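Local coordinates for NADA (Neisseria meningitidis, PDB 4CJD), which is a trimeric autotransporter adhesin of the meningococcal surface that binds human epithelial cells and probably promotes bacterial uptake, at the interface of chains A and B. Residues are numbered along the deposited sequence; one frame, centred on the assembly and turned at random. Chains: chain A/B, NADA.

The interface of chains A and B. Residues chain A 106, 109-110, 113; chain B 110, 114.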
# COMPACT_ATOMS: atom_id res chain seq x y z
N ASN A 106 22.46 -8.41 24.09
CA ASN A 106 22.38 -7.77 25.39
C ASN A 106 21.77 -8.69 26.44
O ASN A 106 22.16 -8.66 27.61
CB ASN A 106 21.58 -6.48 25.31
CG ASN A 106 22.33 -5.39 24.57
OD1 ASN A 106 23.43 -5.61 24.09
ND2 ASN A 106 21.71 -4.22 24.45
N ALA A 109 24.38 -10.91 27.62
CA ALA A 109 25.32 -10.16 28.44
C ALA A 109 24.76 -9.97 29.85
O ALA A 109 25.49 -10.10 30.83
CB ALA A 109 25.64 -8.82 27.80
N ILE A 110 23.47 -9.66 29.94
CA ILE A 110 22.80 -9.51 31.22
C ILE A 110 22.81 -10.83 31.98
O ILE A 110 23.09 -10.87 33.19
CB ILE A 110 21.35 -9.01 31.04
CG1 ILE A 110 21.35 -7.58 30.51
CG2 ILE A 110 20.58 -9.08 32.35
CD1 ILE A 110 20.11 -7.23 29.66
N ASN A 113 26.63 -11.28 32.90
CA ASN A 113 27.06 -10.36 33.94
C ASN A 113 26.37 -10.62 35.27
O ASN A 113 26.83 -10.16 36.32
CB ASN A 113 26.83 -8.91 33.52
CG ASN A 113 27.75 -8.47 32.40
OD1 ASN A 113 28.88 -8.95 32.28
ND2 ASN A 113 27.28 -7.54 31.56
N ILE B 110 24.98 -1.71 30.22
CA ILE B 110 25.60 -3.03 30.34
C ILE B 110 27.12 -2.91 30.28
O ILE B 110 27.85 -3.53 31.07
CB ILE B 110 25.10 -3.99 29.24
CG1 ILE B 110 23.62 -4.31 29.45
CG2 ILE B 110 25.91 -5.27 29.21
CD1 ILE B 110 22.85 -4.63 28.16
N LYS B 114 29.42 -3.38 33.66
CA LYS B 114 30.47 -4.40 33.57
C LYS B 114 31.74 -3.90 34.25
O LYS B 114 32.81 -3.86 33.65
CB LYS B 114 30.76 -4.78 32.11
CG LYS B 114 31.44 -6.13 31.96
CD LYS B 114 31.72 -6.46 30.50
CE LYS B 114 32.34 -7.83 30.37
NZ LYS B 114 32.63 -8.18 28.96
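A:Asn106, A:Ala109, A:Ile110 and A:Asn113, on the last turns of helix 64-113, face B:Ile110 on the matching helix of chain B, while B:Lys114 lies just past the end of that helix with a positive psi of 55°. This is a knobs-into-holes contact of the parallel coiled coil of the head domain, near its C-terminal end, just before the stalk of the homotrimer. B:Ile110 is the knob, and the four chain A residues, spread over two turns (positions i, i+3, i+4 and i+7), are its hole. With CG1 set anti to the carbonyl carbon (chi1 -68°), its longer branch runs toward A:Asn106 and its CG2 methyl points instead at A:Ala109 and A:Asn113. The tip of the long branch, CD1, rests 3.6 Å from A:Asn106 CB and also touches the carboxamide carbon. At the other end, B:Ile110 CG2 sits 3.8 Å from the A:Ala109 CB methyl and 3.5 Å from A:Asn113 ND2, an amide nitrogen that meets it in plain contact. A:Ile110 lines another side of the hole. Its CG1 is 4.1 Å from B:Ile110 CD1, the two isoleucines meeting at about a right angle; the equivalent isoleucines of the homotrimer probably form a core layer. The amide of A:Asn113 separates two kinds of neighbour: its nitrogen turns toward the isoleucine, its oxygen toward the methylene chain of B:Lys114. That lysine is fully extended beyond CG and passes across the amide at roughly a right angle, offering aliphatic carbon here rather than its terminal amine, NZ. A:Asn113 OD1 lies 3.8 Å from B:Lys114 CG and 4.1 Å from its CE.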